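Local coordinates for protein salicylate 5-hydroxylase, large oxygenase component (Ralstonia sp., PDB 7C8Z) that is the iron-containing oxygenase component of a multicomponent enzyme that hydroxylates salicylate at the 5-position to give gentisate, at residues R43-F46 against W47-T50; V178-G182 against G183-A187; E198-G201 against P202-H206. All coordinates share one frame; numbering follows the deposited sequence.

Interaction 1. Residues R43-F46 against W47-T50; sequences RVPF and WAYT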
# COMPACT_ATOMS: atom_id res chain seq x y z
N ARG A 43 11.08 33.36 -8.38
CA ARG A 43 11.61 32.33 -7.49
C ARG A 43 10.43 31.76 -6.70
O ARG A 43 9.85 32.47 -5.87
CB ARG A 43 12.68 32.89 -6.55
CG ARG A 43 13.78 33.69 -7.24
CD ARG A 43 15.17 33.22 -6.84
NE ARG A 43 16.20 33.67 -7.78
CZ ARG A 43 17.47 33.91 -7.44
NH1 ARG A 43 17.87 33.74 -6.19
NH2 ARG A 43 18.33 34.32 -8.36
N VAL A 44 10.08 30.51 -6.97
CA VAL A 44 8.99 29.84 -6.28
C VAL A 44 9.59 29.05 -5.12
O VAL A 44 10.43 28.17 -5.36
CB VAL A 44 8.21 28.91 -7.22
CG1 VAL A 44 7.05 28.27 -6.48
CG2 VAL A 44 7.70 29.68 -8.42
N PRO A 45 9.19 29.31 -3.88
CA PRO A 45 9.71 28.52 -2.76
C PRO A 45 9.24 27.08 -2.83
O PRO A 45 8.15 26.78 -3.32
CB PRO A 45 9.15 29.24 -1.53
CG PRO A 45 7.92 29.91 -2.03
CD PRO A 45 8.23 30.33 -3.44
N PHE A 46 10.07 26.18 -2.30
CA PHE A 46 9.74 24.76 -2.35
C PHE A 46 8.45 24.46 -1.59
O PHE A 46 7.69 23.58 -2.01
CB PHE A 46 10.89 23.93 -1.79
CG PHE A 46 12.05 23.77 -2.73
CD1 PHE A 46 12.10 24.46 -3.93
CD2 PHE A 46 13.10 22.91 -2.41
CE1 PHE A 46 13.17 24.31 -4.79
CE2 PHE A 46 14.17 22.76 -3.27
CZ PHE A 46 14.20 23.46 -4.46
N TRP A 47 8.18 25.19 -0.51
CA TRP A 47 6.99 24.91 0.28
C TRP A 47 5.69 25.24 -0.45
O TRP A 47 4.62 24.89 0.05
CB TRP A 47 7.04 25.62 1.63
CG TRP A 47 7.38 27.07 1.59
CD1 TRP A 47 8.60 27.63 1.80
CD2 TRP A 47 6.48 28.16 1.34
NE1 TRP A 47 8.53 29.00 1.70
CE2 TRP A 47 7.23 29.35 1.42
CE3 TRP A 47 5.11 28.25 1.07
CZ2 TRP A 47 6.67 30.61 1.22
CZ3 TRP A 47 4.55 29.50 0.87
CH2 TRP A 47 5.33 30.66 0.95
N ALA A 48 5.75 25.94 -1.59
CA ALA A 48 4.56 26.11 -2.42
C ALA A 48 4.05 24.78 -2.96
O ALA A 48 2.88 24.69 -3.36
CB ALA A 48 4.85 27.06 -3.57
N TYR A 49 4.88 23.74 -2.97
CA TYR A 49 4.50 22.42 -3.46
C TYR A 49 4.30 21.40 -2.35
O TYR A 49 3.81 20.30 -2.63
CB TYR A 49 5.55 21.88 -4.44
CG TYR A 49 5.94 22.83 -5.55
CD1 TYR A 49 5.20 22.89 -6.73
CD2 TYR A 49 7.05 23.66 -5.43
CE1 TYR A 49 5.55 23.76 -7.75
CE2 TYR A 49 7.41 24.53 -6.45
CZ TYR A 49 6.66 24.57 -7.60
OH TYR A 49 7.01 25.43 -8.62
N THR A 50 4.70 21.71 -1.12
CA THR A 50 4.74 20.72 -0.05
C THR A 50 3.78 20.98 1.10
O THR A 50 3.72 20.17 2.03
CB THR A 50 6.17 20.62 0.51
OG1 THR A 50 6.53 21.87 1.11
CG2 THR A 50 7.16 20.30 -0.60
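P45 lies over one face of the W47 indole, inside a run of two overlapping type I beta turns that leads into helix 52-63. The contact is CH-pi: P45 CB sits 3.6 Å from the centroid of the five-membered ring, 24° off the ring normal. P45 CG extends the overlap toward the benzene half, 3.6 Å from W47 CZ2. A chi1 of 49° at W47 places CG between its own backbone N and carbonyl carbon, folding the indole back across the proline.

Two backbone bonds hold the turns: A48 N to P45 O at 3.1 Å closes the first, and Y49 N to F46 O at 3.0 Å closes the second one residue on. V44 and Y49 cross at about a right angle, with V44 CG1 3.8 Å from Y49 CE2. The same methyl also meets A48 CB.

Farther out, F400 of helix 387-402 stacks on Y49 and also meets the F46 ring, while F46 packs on G114 of a neighbouring subunit. Y49 OH is hydrogen-bonded to E236 OE2, and V44 CG1 lies 3.6 Å from that same hydroxyl.

Interaction 2. Residues V178-G182 against G183-A187; sequences VAARG and GAVFA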
# COMPACT_ATOMS: atom_id res chain seq x y z
N VAL A 178 -22.76 24.90 -16.16
CA VAL A 178 -22.15 24.12 -17.24
C VAL A 178 -21.89 25.04 -18.42
O VAL A 178 -22.74 25.86 -18.78
CB VAL A 178 -23.05 22.93 -17.65
CG1 VAL A 178 -22.36 22.09 -18.71
CG2 VAL A 178 -23.39 22.09 -16.44
N ALA A 179 -20.71 24.91 -19.02
CA ALA A 179 -20.35 25.65 -20.23
C ALA A 179 -19.82 24.66 -21.26
O ALA A 179 -18.77 24.05 -21.05
CB ALA A 179 -19.31 26.73 -19.93
N ALA A 180 -20.56 24.49 -22.35
CA ALA A 180 -20.15 23.62 -23.44
C ALA A 180 -19.88 24.46 -24.68
O ALA A 180 -20.63 25.39 -25.00
CB ALA A 180 -21.22 22.56 -23.73
N ARG A 181 -18.80 24.12 -25.38
CA ARG A 181 -18.41 24.86 -26.58
C ARG A 181 -17.49 23.98 -27.42
O ARG A 181 -16.57 23.36 -26.89
CB ARG A 181 -17.70 26.17 -26.23
CG ARG A 181 -17.34 26.99 -27.47
CD ARG A 181 -16.55 28.24 -27.12
NE ARG A 181 -16.29 29.05 -28.30
CZ ARG A 181 -16.87 30.22 -28.55
NH1 ARG A 181 -17.75 30.72 -27.69
NH2 ARG A 181 -16.57 30.90 -29.65
N GLY A 182 -17.77 23.91 -28.72
CA GLY A 182 -16.92 23.20 -29.65
C GLY A 182 -16.81 21.71 -29.40
O GLY A 182 -15.97 21.04 -30.01
N GLY A 183 -17.64 21.18 -28.51
CA GLY A 183 -17.57 19.79 -28.13
C GLY A 183 -16.95 19.53 -26.77
O GLY A 183 -17.04 18.40 -26.28
N ALA A 184 -16.32 20.53 -26.17
CA ALA A 184 -15.74 20.40 -24.85
C ALA A 184 -16.72 20.94 -23.81
O ALA A 184 -17.48 21.87 -24.08
CB ALA A 184 -14.40 21.13 -24.76
N VAL A 185 -16.67 20.36 -22.61
CA VAL A 185 -17.61 20.67 -21.55
C VAL A 185 -16.82 20.97 -20.28
O VAL A 185 -16.07 20.11 -19.79
CB VAL A 185 -18.60 19.51 -21.30
CG1 VAL A 185 -19.66 19.92 -20.30
CG2 VAL A 185 -19.24 19.06 -22.60
N PHE A 186 -16.98 22.19 -19.77
CA PHE A 186 -16.47 22.65 -18.50
C PHE A 186 -17.63 22.86 -17.54
O PHE A 186 -18.79 23.01 -17.96
CB PHE A 186 -15.69 23.96 -18.65
CG PHE A 186 -14.37 23.81 -19.36
CD1 PHE A 186 -14.33 23.46 -20.70
CD2 PHE A 186 -13.18 24.03 -18.69
CE1 PHE A 186 -13.13 23.31 -21.34
CE2 PHE A 186 -11.98 23.89 -19.33
CZ PHE A 186 -11.95 23.53 -20.66
N ALA A 187 -17.32 22.94 -16.26
CA ALA A 187 -18.34 23.17 -15.25
C ALA A 187 -17.73 23.98 -14.12
O ALA A 187 -16.51 24.17 -14.05
CB ALA A 187 -18.92 21.85 -14.73
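A179 N points almost straight at F186 O, 2.9 Å away with an N-H...O angle of 177°, in a tight beta hairpin of the Rieske domain. F186 N returns a bond to A179 O, also 2.9 Å long, so these two residues form one hydrogen-bonded antiparallel pair. R181 and A184 form the second, nearer the turn. There R181 N approaches A184 O nearly end-on to the carbonyl, whereas A184 N, in the bond that closes the turn, reaches R181 O from well above its carbonyl plane. A184 O has a further, weaker neighbour in A180 CA, 3.3 Å away, in a CA-H...O contact.

The link is a two-residue type I' turn, with G182 and G183 at its corners. Both have positive phi, 63° and 105°, and at G183 a side chain would also run into the G182 carbonyl oxygen.

V178, A180, V185 and A187 share one face of the hairpin, where I103, V105 and V71 of the adjoining strands also pack. The valines meet diagonally, V178 CG1 to V185 CG1 at 3.8 Å; each CG1 is anti to its own backbone nitrogen. V185 turns its other methyl, CG2, toward A180 CB at 4.2 Å.

A179, R181, A184 and F186 occupy the other face, which helix 196-211 covers: F196 meets the F186 ring, and F208 packs on A184 and F186. R181, extended through its first three torsions, reaches out from this face to a salt bridge between its NE and D209 OD1.

Interaction 3. Residues E198-G201 against P202-H206; sequences EFLG and PTILH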
# COMPACT_ATOMS: atom_id res chain seq x y z
N GLU A 198 -15.15 34.87 -21.59
CA GLU A 198 -14.36 35.85 -20.85
C GLU A 198 -13.38 35.19 -19.90
O GLU A 198 -12.34 35.77 -19.57
CB GLU A 198 -15.29 36.79 -20.08
CG GLU A 198 -16.11 37.72 -20.97
CD GLU A 198 -17.17 38.47 -20.20
OE1 GLU A 198 -18.26 38.70 -20.76
OE2 GLU A 198 -16.92 38.82 -19.03
N PHE A 199 -13.69 33.97 -19.45
CA PHE A 199 -12.73 33.23 -18.63
C PHE A 199 -11.47 32.92 -19.43
O PHE A 199 -10.36 33.02 -18.90
CB PHE A 199 -13.38 31.93 -18.12
CG PHE A 199 -12.50 31.13 -17.19
CD1 PHE A 199 -12.18 31.61 -15.93
CD2 PHE A 199 -12.01 29.89 -17.57
CE1 PHE A 199 -11.38 30.87 -15.07
CE2 PHE A 199 -11.21 29.15 -16.71
CZ PHE A 199 -10.90 29.64 -15.46
N LEU A 200 -11.63 32.55 -20.70
CA LEU A 200 -10.46 32.20 -21.50
C LEU A 200 -9.78 33.42 -22.10
O LEU A 200 -8.56 33.40 -22.30
CB LEU A 200 -10.85 31.25 -22.63
CG LEU A 200 -11.20 29.82 -22.22
CD1 LEU A 200 -11.36 28.96 -23.45
CD2 LEU A 200 -10.13 29.26 -21.29
N GLY A 201 -10.53 34.48 -22.40
CA GLY A 201 -9.98 35.61 -23.10
C GLY A 201 -9.95 35.35 -24.59
O GLY A 201 -10.00 34.20 -25.05
N PRO A 202 -9.83 36.42 -25.39
CA PRO A 202 -9.93 36.26 -26.85
C PRO A 202 -8.81 35.43 -27.44
O PRO A 202 -9.07 34.56 -28.28
CB PRO A 202 -9.89 37.71 -27.36
CG PRO A 202 -10.20 38.56 -26.17
CD PRO A 202 -9.68 37.83 -24.98
N THR A 203 -7.57 35.65 -26.99
CA THR A 203 -6.43 35.00 -27.63
C THR A 203 -6.45 33.49 -27.39
O THR A 203 -6.29 32.71 -28.34
CB THR A 203 -5.12 35.58 -27.09
OG1 THR A 203 -5.15 37.01 -27.19
CG2 THR A 203 -3.94 35.03 -27.87
N ILE A 204 -6.66 33.07 -26.15
CA ILE A 204 -6.70 31.65 -25.84
C ILE A 204 -7.98 31.01 -26.36
O ILE A 204 -7.97 29.83 -26.77
CB ILE A 204 -6.48 31.45 -24.33
CG1 ILE A 204 -5.01 31.69 -24.02
CG2 ILE A 204 -6.87 30.05 -23.90
CD1 ILE A 204 -4.75 32.17 -22.66
N LEU A 205 -9.09 31.74 -26.39
CA LEU A 205 -10.30 31.16 -26.97
C LEU A 205 -10.13 30.93 -28.47
O LEU A 205 -10.75 30.02 -29.03
CB LEU A 205 -11.53 32.03 -26.69
CG LEU A 205 -12.81 31.37 -27.21
CD1 LEU A 205 -13.53 30.63 -26.09
CD2 LEU A 205 -13.74 32.38 -27.88
N HIS A 206 -9.27 31.72 -29.13
CA HIS A 206 -9.00 31.44 -30.54
C HIS A 206 -8.40 30.05 -30.72
O HIS A 206 -8.81 29.30 -31.61
CB HIS A 206 -8.06 32.49 -31.12
CG HIS A 206 -7.43 32.04 -32.41
ND1 HIS A 206 -8.10 32.08 -33.61
CD2 HIS A 206 -6.21 31.51 -32.67
CE1 HIS A 206 -7.31 31.62 -34.57
NE2 HIS A 206 -6.16 31.26 -34.02
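Helix 196-211 is kinked at a glycine-proline step, and this contact spans the kink. P202 has no N-H to offer the preceding turn, and the nitrogen of T203 makes no bond to it either, so the regular helical bonding lapses here. G201 supplies the bend: its phi of 82° and psi of 161° are far from helical values and swing the chain before the next turn starts at P202. The peptide between the two is trans, with P202 CD lying alongside G201 CA.

Bonding resumes at once on the far side. G201 O accepts L205 N at 2.9 Å, the donor only slightly tilted from the carbonyl plane, and P202 O takes H206 N at 3.0 Å, so both carbonyls serve the first turn of the new segment.

The bend also alters which side chains are neighbours. L200 and L205, five residues apart, have their CA atoms only 5.6 Å from each other, closer than a straight helix would hold them. Their side chains cross at about a right angle, CD1 of L200 against CD1 of L205 at 3.8 Å.

In the fold, this helix bridges the Rieske part and the catalytic domain. L200 and I204 pack against the latter, L200 on I326 and I204 on T324 of strand 321-326, with H273 touching both. F199, just ahead of the kink, places its ring against H273 and meets W68 edge-to-face, while R272 NH2 bonds to its carbonyl oxygen.

Instead of a bond from the backbone of I204, L200 O has that residue's CB 3.5 Å away. I204 CG2, anti to its own backbone N, is turned toward L200 CD2, a looser apolar approach of 4.3 Å.

How the interactions relate
The three contacts follow one another in series along the chain; none nests in or crosses another. Interaction 1 comes first, closing two small turns just before helix 52-63, among the helices 387-402 and 427-440 from late in the sequence. Interaction 2 closes the hairpin of strands 175-181 and 184-188 in the Rieske sheet, on the opposite side of the chain's centre, with about 33 Å between the two contact centres. Soon afterwards the chain enters helix 196-211, where interaction 3 spans the kink. Interactions 2 and 3 touch directly: R181 NH2 packs on L205 CD2 at 3.6 Å, joining the hairpin to the helix that reaches the catalytic sheet.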